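Local coordinates for N2152 (Neocallimastix frontalis, PDB 5U22), which probably hydrolyses arabinose-containing glycosides, as a family 39 glycoside hydrolase from an anaerobic rumen fungus built of a TIM barrel and a beta sandwich, at residues G76-I81 with W110-P115; A43-I48 with L103-P108; N129-S134 with Q173-E178. One frame throughout, in Å; residues are numbered along the deposited sequence.

How the contacts relate
Contacts 1 and 2 are neighbours, their centres about 10 Å apart, and their segments alternate along the chain. They are directly joined: Tyr-112 OH of contact 1 lies 2.6 Å from Asp-105 OD1 of contact 2, a probable hydrogen bond, and CG of Gln-79 packs against OH of Tyr-45. A bound BTB molecule, probably in the substrate pocket, lies about 3 Å from the side chain of Trp-110 and about 6 Å from that of Tyr-45. Contact 3 follows in series, its centre about 22 Å from that of contact 1 and 18 Å from that of contact 2. It touches neither, and ties the C-terminal part of helix 117-134 to the turn after helix 160-174.

Contact 1 (G76-I81 with W110-P115); sequences GRQQPI and WPYRWP
The side-chain amide of Gln-78 lies against Tyr-112 and reaches toward Trp-110, and its two ends meet very different surroundings. The close-packed end is NE2, which approaches Tyr-112 obliquely, 3.3 Å from CE1 of that ring. The amide carbon follows, with Gln-78 CD 3.8 Å from Tyr-112 CE1, and the amide and phenol planes are inclined by 63°. Gln-78 reaches this place because CG stands anti to the backbone N (chi1 179°) and the chain then bends at chi2 (70°). Its nitrogen is also gripped by two backbone carbonyls, Leu-107 O and Gly-109 O, which fix the rotation of the amide, leaving NE2 packed beside the tyrosine.

Tyr-112 is itself buried and well held. Its hydroxyl bonds to Asp-105 and Asn-146, Trp-145 meets the ring edge-to-face, and Trp-110 CE3 stands 4.0 Å above the plane of the Tyr-112 ring, displaced toward the rim.

The other end of the amide is looser. Gln-78 OE1 comes no nearer than 4.1 Å to Trp-110 CE3, a van der Waals approach at an oblique angle. This is the solvent side: Trp-110 is exposed, although its indole also touches Glu-147 and the helix 148-151, and it flanks the bound BTB. A cis peptide links Trp-110 to Pro-111. The two segments belong to the loops that follow strands 66-70 and 98-102, so the amide bridges adjacent beta-alpha loops at the C-terminal mouth of a TIM barrel, where glycoside hydrolases of this fold carry their substrate pocket.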
loop_
_atom_site.group_PDB
_atom_site.type_symbol
_atom_site.label_atom_id
_atom_site.label_comp_id
_atom_site.label_asym_id
_atom_site.label_seq_id
_atom_site.Cartn_x
_atom_site.Cartn_y
_atom_site.Cartn_z
ATOM N N GLY A 76 18.917 0.549 -21.564
ATOM C CA GLY A 76 19.876 0.092 -20.583
ATOM C C GLY A 76 19.363 0.025 -19.165
ATOM O O GLY A 76 20.138 -0.321 -18.261
ATOM N N ARG A 77 18.093 0.347 -18.939
ATOM C CA ARG A 77 17.517 0.370 -17.610
ATOM C C ARG A 77 16.729 -0.918 -17.386
ATOM O O ARG A 77 16.643 -1.786 -18.261
ATOM C CB ARG A 77 16.640 1.611 -17.436
ATOM C CG ARG A 77 17.290 2.906 -17.897
ATOM C CD ARG A 77 18.680 3.118 -17.335
ATOM N NE ARG A 77 19.105 4.499 -17.552
ATOM C CZ ARG A 77 20.201 5.032 -17.023
ATOM N NH1 ARG A 77 20.986 4.304 -16.248
ATOM N NH2 ARG A 77 20.496 6.299 -17.261
ATOM N N GLN A 78 16.160 -1.053 -16.187
ATOM C CA GLN A 78 15.384 -2.251 -15.888
ATOM C C GLN A 78 14.183 -2.383 -16.815
ATOM O O GLN A 78 13.897 -3.475 -17.313
ATOM C CB GLN A 78 14.916 -2.237 -14.433
ATOM C CG GLN A 78 14.070 -3.446 -14.021
ATOM C CD GLN A 78 14.847 -4.757 -13.927
ATOM O OE1 GLN A 78 14.251 -5.827 -13.877
ATOM N NE2 GLN A 78 16.169 -4.679 -13.881
ATOM N N GLN A 79 13.459 -1.296 -17.042
ATOM C CA GLN A 79 12.255 -1.322 -17.856
ATOM C C GLN A 79 12.249 -0.153 -18.831
ATOM O O GLN A 79 12.958 0.842 -18.634
ATOM C CB GLN A 79 11.000 -1.269 -16.970
ATOM C CG GLN A 79 10.843 -2.457 -16.024
ATOM C CD GLN A 79 10.590 -3.773 -16.756
ATOM O OE1 GLN A 79 10.228 -3.782 -17.933
ATOM N NE2 GLN A 79 10.764 -4.886 -16.051
ATOM N N PRO A 80 11.448 -0.242 -19.898
ATOM C CA PRO A 80 11.373 0.872 -20.858
ATOM C C PRO A 80 10.588 2.077 -20.358
ATOM O O PRO A 80 10.673 3.141 -20.991
ATOM C CB PRO A 80 10.675 0.243 -22.078
ATOM C CG PRO A 80 9.967 -0.953 -21.544
ATOM C CD PRO A 80 10.797 -1.464 -20.403
ATOM N N ILE A 81 9.836 1.950 -19.260
ATOM C CA ILE A 81 8.895 2.977 -18.813
ATOM C C ILE A 81 9.066 3.259 -17.325
ATOM O O ILE A 81 9.678 2.487 -16.584
ATOM C CB ILE A 81 7.420 2.579 -19.088
ATOM C CG1 ILE A 81 6.897 1.551 -18.075
ATOM C CG2 ILE A 81 7.214 2.119 -20.530
ATOM C CD1 ILE A 81 7.591 0.191 -18.060
ATOM N N TRP A 110 17.205 -9.297 -14.368
ATOM C CA TRP A 110 16.721 -9.834 -13.097
ATOM C C TRP A 110 17.285 -11.239 -12.889
ATOM O O TRP A 110 16.950 -12.160 -13.641
ATOM C CB TRP A 110 15.191 -9.867 -13.037
ATOM C CG TRP A 110 14.677 -10.273 -11.677
ATOM C CD1 TRP A 110 14.401 -11.539 -11.252
ATOM C CD2 TRP A 110 14.393 -9.408 -10.567
ATOM N NE1 TRP A 110 13.957 -11.519 -9.949
ATOM C CE2 TRP A 110 13.945 -10.224 -9.503
ATOM C CE3 TRP A 110 14.467 -8.025 -10.371
ATOM C CZ2 TRP A 110 13.570 -9.702 -8.255
ATOM C CZ3 TRP A 110 14.106 -7.505 -9.123
ATOM C CH2 TRP A 110 13.659 -8.347 -8.083
ATOM N N PRO A 111 18.157 -11.410 -11.878
ATOM C CA PRO A 111 18.635 -10.380 -10.940
ATOM C C PRO A 111 19.421 -9.258 -11.604
ATOM O O PRO A 111 20.029 -9.498 -12.648
ATOM C CB PRO A 111 19.529 -11.169 -9.989
ATOM C CG PRO A 111 18.981 -12.576 -10.054
ATOM C CD PRO A 111 18.642 -12.747 -11.498
ATOM N N TYR A 112 19.371 -8.066 -11.004
ATOM C CA TYR A 112 20.060 -6.894 -11.539
ATOM C C TYR A 112 21.496 -7.216 -11.919
ATOM O O TYR A 112 22.228 -7.864 -11.166
ATOM C CB TYR A 112 20.062 -5.755 -10.519
ATOM C CG TYR A 112 18.684 -5.291 -10.122
ATOM C CD1 TYR A 112 17.927 -4.506 -10.980
ATOM C CD2 TYR A 112 18.130 -5.651 -8.894
ATOM C CE1 TYR A 112 16.654 -4.083 -10.624
ATOM C CE2 TYR A 112 16.861 -5.232 -8.531
ATOM C CZ TYR A 112 16.129 -4.454 -9.406
ATOM O OH TYR A 112 14.862 -4.035 -9.067
ATOM N N ARG A 113 21.908 -6.730 -13.080
ATOM C CA ARG A 113 23.273 -6.963 -13.536
ATOM C C ARG A 113 24.157 -5.884 -12.931
ATOM O O ARG A 113 24.193 -4.749 -13.412
ATOM C CB ARG A 113 23.328 -6.979 -15.059
ATOM C CG ARG A 113 22.730 -8.249 -15.633
ATOM C CD ARG A 113 23.281 -8.523 -17.011
ATOM N NE ARG A 113 22.670 -7.637 -17.989
ATOM C CZ ARG A 113 21.480 -7.860 -18.528
ATOM N NH1 ARG A 113 20.785 -8.930 -18.170
ATOM N NH2 ARG A 113 20.982 -7.008 -19.414
ATOM N N TRP A 114 24.856 -6.240 -11.856
ATOM C CA TRP A 114 25.696 -5.290 -11.141
ATOM C C TRP A 114 26.864 -4.862 -12.024
ATOM O O TRP A 114 27.583 -5.724 -12.548
ATOM C CB TRP A 114 26.209 -5.931 -9.861
ATOM C CG TRP A 114 27.148 -5.106 -9.043
ATOM C CD1 TRP A 114 28.493 -5.300 -8.891
ATOM C CD2 TRP A 114 26.814 -3.965 -8.243
ATOM N NE1 TRP A 114 29.014 -4.351 -8.034
ATOM C CE2 TRP A 114 28.004 -3.517 -7.630
ATOM C CE3 TRP A 114 25.625 -3.277 -7.986
ATOM C CZ2 TRP A 114 28.037 -2.418 -6.776
ATOM C CZ3 TRP A 114 25.662 -2.186 -7.134
ATOM C CH2 TRP A 114 26.858 -1.765 -6.543
ATOM N N PRO A 115 27.079 -3.562 -12.220
ATOM C CA PRO A 115 28.164 -3.093 -13.099
ATOM C C PRO A 115 29.433 -2.684 -12.364
ATOM O O PRO A 115 30.323 -2.108 -13.003
ATOM C CB PRO A 115 27.519 -1.870 -13.759
ATOM C CG PRO A 115 26.722 -1.260 -12.626
ATOM C CD PRO A 115 26.227 -2.440 -11.776
#

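Contact 2 (A43-I48 with L103-P108); sequences AHYGLI and LADILP
Asp-105 and Tyr-45 carry this buried contact through one short hydrogen bond, in which Tyr-45 OH donates to Asp-105 OD2 at 2.5 Å. The two side chains approach from opposite directions. The carboxylate oxygen lies near the plane of the phenol, at its edge, and accepts the hydrogen bond on its anti lone pair, directed away from OD1; the carboxylate and ring planes are turned 46° apart. For Asp-105, CG lies anti to the carbonyl carbon (chi1 -82°), which sends the carboxylate out from the short 3-10 segment 103-106 toward the tyrosine. With OD1 bonded to Tyr-112, both ends of the group are held by phenols and its rotation is restricted.

Tyr-45 occupies the third position of a type II beta turn running from Ala-43 to Gly-46, with the positive phi expected there. Backbone bonds join this turn to Arg-68 on one flank and to Ile-278 on the other, so it lies between strands 66-70 and 275-278, the outermost of the parallel sheet, consistent with a place where the TIM barrel closes. Trp-280 stacks on the Tyr-45 ring.

His-44 adds an indirect link. Water 1 lies in the plane of its imidazole, 3.1 Å from NE2 of His-44, and donates to Asp-105 OD2 at 2.9 Å. OD2 thus accepts from both the phenol and the water. The imidazole is steadied from one side by its neighbour in sequence, with Tyr-45 CD1 3.3 Å above the face of the His-44 ring, offset toward the rim.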
loop_
_atom_site.group_PDB
_atom_site.type_symbol
_atom_site.label_atom_id
_atom_site.label_comp_id
_atom_site.label_asym_id
_atom_site.label_seq_id
_atom_site.Cartn_x
_atom_site.Cartn_y
_atom_site.Cartn_z
ATOM N N ALA A 43 0.894 2.039 -5.962
ATOM C CA ALA A 43 1.281 0.863 -6.743
ATOM C C ALA A 43 2.668 1.032 -7.349
ATOM O O ALA A 43 3.065 2.133 -7.733
ATOM C CB ALA A 43 0.278 0.575 -7.863
ATOM N N HIS A 44 3.386 -0.088 -7.442
ATOM C CA HIS A 44 4.680 -0.143 -8.119
ATOM C C HIS A 44 4.475 -0.110 -9.630
ATOM O O HIS A 44 3.718 -0.919 -10.166
ATOM C CB HIS A 44 5.411 -1.421 -7.709
ATOM C CG HIS A 44 6.816 -1.503 -8.212
ATOM N ND1 HIS A 44 7.669 -0.423 -8.183
ATOM C CD2 HIS A 44 7.525 -2.533 -8.733
ATOM C CE1 HIS A 44 8.842 -0.779 -8.677
ATOM N NE2 HIS A 44 8.784 -2.057 -9.009
ATOM N N TYR A 45 5.147 0.828 -10.318
ATOM C CA TYR A 45 4.922 1.067 -11.753
ATOM C C TYR A 45 3.439 1.255 -12.064
ATOM O O TYR A 45 2.975 0.950 -13.169
ATOM C CB TYR A 45 5.476 -0.063 -12.628
ATOM C CG TYR A 45 6.975 -0.072 -12.855
ATOM C CD1 TYR A 45 7.846 -0.538 -11.873
ATOM C CD2 TYR A 45 7.515 0.332 -14.085
ATOM C CE1 TYR A 45 9.213 -0.591 -12.095
ATOM C CE2 TYR A 45 8.896 0.292 -14.313
ATOM C CZ TYR A 45 9.731 -0.181 -13.318
ATOM O OH TYR A 45 11.093 -0.227 -13.533
ATOM N N GLY A 46 2.667 1.716 -11.074
ATOM C CA GLY A 46 1.244 1.877 -11.289
ATOM C C GLY A 46 0.905 3.102 -12.093
ATOM O O GLY A 46 -0.154 3.148 -12.723
ATOM N N LEU A 47 1.795 4.089 -12.085
ATOM C CA LEU A 47 1.654 5.310 -12.861
ATOM C C LEU A 47 2.938 5.492 -13.647
ATOM O O LEU A 47 4.022 5.444 -13.062
ATOM C CB LEU A 47 1.409 6.516 -11.949
ATOM C CG LEU A 47 1.340 7.895 -12.602
ATOM C CD1 LEU A 47 0.221 7.945 -13.630
ATOM C CD2 LEU A 47 1.145 8.975 -11.534
ATOM N N ILE A 48 2.829 5.678 -14.961
ATOM C CA ILE A 48 4.025 5.912 -15.772
ATOM C C ILE A 48 3.850 7.183 -16.592
ATOM O O ILE A 48 2.951 7.990 -16.317
ATOM C CB ILE A 48 4.348 4.697 -16.659
ATOM C CG1 ILE A 48 3.186 4.381 -17.609
ATOM C CG2 ILE A 48 4.662 3.476 -15.773
ATOM C CD1 ILE A 48 3.483 3.182 -18.494
ATOM N N LEU A 103 16.046 3.088 -6.848
ATOM C CA LEU A 103 17.333 3.259 -7.520
ATOM C C LEU A 103 17.790 1.987 -8.225
ATOM O O LEU A 103 18.511 2.073 -9.225
ATOM C CB LEU A 103 18.398 3.703 -6.509
ATOM C CG LEU A 103 18.218 5.088 -5.883
ATOM C CD1 LEU A 103 19.160 5.280 -4.690
ATOM C CD2 LEU A 103 18.480 6.155 -6.927
ATOM N N ALA A 104 17.401 0.806 -7.720
ATOM C CA ALA A 104 17.880 -0.445 -8.309
ATOM C C ALA A 104 17.568 -0.521 -9.794
ATOM O O ALA A 104 18.344 -1.094 -10.567
ATOM C CB ALA A 104 17.262 -1.649 -7.590
ATOM N N ASP A 105 16.452 0.061 -10.224
ATOM C CA ASP A 105 16.045 -0.131 -11.612
ATOM C C ASP A 105 16.836 0.735 -12.589
ATOM O O ASP A 105 16.563 0.700 -13.794
ATOM C CB ASP A 105 14.541 0.098 -11.750
ATOM C CG ASP A 105 13.745 -1.128 -11.348
ATOM O OD1 ASP A 105 14.319 -1.984 -10.640
ATOM O OD2 ASP A 105 12.575 -1.271 -11.767
ATOM N N ILE A 106 17.817 1.496 -12.103
ATOM C CA ILE A 106 18.878 1.988 -12.979
ATOM C C ILE A 106 19.478 0.841 -13.776
ATOM O O ILE A 106 19.896 1.019 -14.932
ATOM C CB ILE A 106 19.963 2.711 -12.149
ATOM C CG1 ILE A 106 19.464 4.071 -11.660
ATOM C CG2 ILE A 106 21.276 2.860 -12.954
ATOM C CD1 ILE A 106 20.441 4.758 -10.747
ATOM N N LEU A 107 19.523 -0.336 -13.194
ATOM C CA LEU A 107 20.245 -1.497 -13.714
ATOM C C LEU A 107 19.322 -2.449 -14.464
ATOM O O LEU A 107 18.177 -2.660 -14.048
ATOM C CB LEU A 107 20.916 -2.264 -12.575
ATOM C CG LEU A 107 21.894 -1.438 -11.742
ATOM C CD1 LEU A 107 22.450 -2.311 -10.616
ATOM C CD2 LEU A 107 23.013 -0.868 -12.618
ATOM N N PRO A 108 19.830 -3.057 -15.536
ATOM C CA PRO A 108 19.046 -4.030 -16.296
ATOM C C PRO A 108 19.204 -5.439 -15.741
ATOM O O PRO A 108 20.145 -5.749 -15.013
ATOM C CB PRO A 108 19.680 -3.936 -17.690
ATOM C CG PRO A 108 21.156 -3.788 -17.351
ATOM C CD PRO A 108 21.191 -2.909 -16.092
HETATM O O HOH W 1 11.421 -3.296 -10.124
#

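Contact 3 (N129-S134 with Q173-E178); sequences NDKKKS and QIDPNE
Beyond the end of helix 160-174 the backbone leaves helical geometry at Asp-175 and enters a type I beta turn, closed by Glu-178 N bonding to Asp-175 O at 3.1 Å, which brings two carboxylates round to face Lys-131 in the last turns of helix 117-134. The lysine chain runs extended from the helix, CG anti to the backbone N, and bends at its last torsion (chi4 -78°), which swings the ammonium between the two acids. NZ of Lys-131 donates to Asp-175 OD2 at 2.7 Å on the syn lone pair, the side facing the other oxygen. It also donates to Glu-178 OE1 at 2.9 Å, here on the anti lone pair. One nitrogen is thus shared by two acids of a single turn. The aspartate crosses the lysine at about a right angle and the glutamate obliquely.

The three charges form a network that joins the C-terminal part of helix 117-134 to the turn that follows helix 160-174, and it rests on the outside of strand 139-143 of the beta-alpha barrel, where Phe-139 touches both Lys-131 and Glu-178, and Asn-142 touches both acids. A methionine in place of Lys-131 would probably leave two buried or partly buried carboxylates facing each other without their shared positive charge, and the turn less firmly tied to the helix.

At the backbone of the same lysine, Ser-134 OG bonds to Lys-131 O at 2.7 Å, its hydroxyl tilted 19° out of the carbonyl plane, and also bonds to Leu-136 N.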
loop_
_atom_site.group_PDB
_atom_site.type_symbol
_atom_site.label_atom_id
_atom_site.label_comp_id
_atom_site.label_asym_id
_atom_site.label_seq_id
_atom_site.Cartn_x
_atom_site.Cartn_y
_atom_site.Cartn_z
ATOM N N ASN A 129 21.573 14.586 -9.468
ATOM C CA ASN A 129 21.668 15.881 -10.135
ATOM C C ASN A 129 20.363 16.230 -10.850
ATOM O O ASN A 129 19.840 17.342 -10.704
ATOM C CB ASN A 129 22.836 15.875 -11.114
ATOM C CG ASN A 129 22.887 17.129 -11.959
ATOM O OD1 ASN A 129 23.290 18.194 -11.483
ATOM N ND2 ASN A 129 22.486 17.013 -13.223
ATOM N N ASP A 130 19.821 15.285 -11.628
ATOM C CA ASP A 130 18.568 15.544 -12.335
ATOM C C ASP A 130 17.416 15.730 -11.363
ATOM O O ASP A 130 16.519 16.547 -11.605
ATOM C CB ASP A 130 18.254 14.404 -13.302
ATOM C CG ASP A 130 19.254 14.308 -14.439
ATOM O OD1 ASP A 130 20.009 15.282 -14.653
ATOM O OD2 ASP A 130 19.279 13.267 -15.126
ATOM N N LYS A 131 17.411 14.953 -10.278
ATOM C CA LYS A 131 16.413 15.110 -9.224
ATOM C C LYS A 131 16.408 16.532 -8.674
ATOM O O LYS A 131 15.359 17.178 -8.604
ATOM C CB LYS A 131 16.681 14.090 -8.113
ATOM C CG LYS A 131 15.751 14.172 -6.906
ATOM C CD LYS A 131 16.061 13.052 -5.916
ATOM C CE LYS A 131 15.163 13.101 -4.660
ATOM N NZ LYS A 131 15.564 14.130 -3.668
ATOM N N LYS A 132 17.582 17.047 -8.303
ATOM C CA LYS A 132 17.654 18.403 -7.757
ATOM C C LYS A 132 17.263 19.448 -8.797
ATOM O O LYS A 132 16.562 20.418 -8.477
ATOM C CB LYS A 132 19.058 18.680 -7.214
ATOM C CG LYS A 132 19.405 17.898 -5.954
ATOM N N LYS A 133 17.697 19.265 -10.049
ATOM C CA LYS A 133 17.372 20.232 -11.094
ATOM C C LYS A 133 15.876 20.273 -11.390
ATOM O O LYS A 133 15.362 21.310 -11.827
ATOM C CB LYS A 133 18.149 19.909 -12.370
ATOM N N SER A 134 15.163 19.163 -11.173
ATOM C CA SER A 134 13.726 19.145 -11.435
ATOM C C SER A 134 12.970 20.126 -10.542
ATOM O O SER A 134 11.889 20.594 -10.912
ATOM C CB SER A 134 13.164 17.732 -11.234
ATOM O OG SER A 134 13.006 17.472 -9.845
ATOM N N GLN A 173 25.623 12.296 1.655
ATOM C CA GLN A 173 26.483 13.376 1.195
ATOM C C GLN A 173 25.812 14.195 0.093
ATOM O O GLN A 173 25.808 15.430 0.152
ATOM C CB GLN A 173 27.820 12.806 0.710
ATOM N N ILE A 174 25.236 13.537 -0.920
ATOM C CA ILE A 174 24.763 14.265 -2.093
ATOM C C ILE A 174 23.268 14.600 -2.074
ATOM O O ILE A 174 22.835 15.439 -2.874
ATOM C CB ILE A 174 25.111 13.518 -3.398
ATOM C CG1 ILE A 174 24.288 12.230 -3.553
ATOM C CG2 ILE A 174 26.613 13.214 -3.458
ATOM C CD1 ILE A 174 24.620 11.459 -4.835
ATOM N N ASP A 175 22.469 13.981 -1.206
ATOM C CA ASP A 175 21.045 14.319 -1.079
ATOM C C ASP A 175 20.657 14.252 0.395
ATOM O O ASP A 175 19.815 13.445 0.804
ATOM C CB ASP A 175 20.188 13.383 -1.942
ATOM C CG ASP A 175 18.767 13.895 -2.158
ATOM O OD1 ASP A 175 18.440 15.012 -1.694
ATOM O OD2 ASP A 175 17.965 13.174 -2.815
ATOM N N PRO A 176 21.261 15.107 1.227
ATOM C CA PRO A 176 21.179 14.909 2.686
ATOM C C PRO A 176 19.778 15.053 3.260
ATOM O O PRO A 176 19.483 14.478 4.314
ATOM C CB PRO A 176 22.126 15.994 3.230
ATOM C CG PRO A 176 22.136 17.046 2.177
ATOM C CD PRO A 176 22.045 16.299 0.870
ATOM N N ASN A 177 18.900 15.802 2.604
ATOM C CA ASN A 177 17.575 16.033 3.154
ATOM C C ASN A 177 16.542 15.018 2.682
ATOM O O ASN A 177 15.371 15.110 3.078
ATOM C CB ASN A 177 17.148 17.455 2.816
ATOM C CG ASN A 177 18.109 18.465 3.383
ATOM O OD1 ASN A 177 18.503 18.361 4.548
ATOM N ND2 ASN A 177 18.528 19.413 2.563
ATOM N N GLU A 178 16.944 14.043 1.878
ATOM C CA GLU A 178 16.002 13.046 1.401
ATOM C C GLU A 178 16.005 11.835 2.326
ATOM O O GLU A 178 17.023 11.492 2.933
ATOM C CB GLU A 178 16.346 12.629 -0.033
ATOM C CG GLU A 178 15.306 11.733 -0.696
ATOM C CD GLU A 178 13.922 12.366 -0.735
ATOM O OE1 GLU A 178 13.614 13.066 -1.731
ATOM O OE2 GLU A 178 13.144 12.166 0.231
#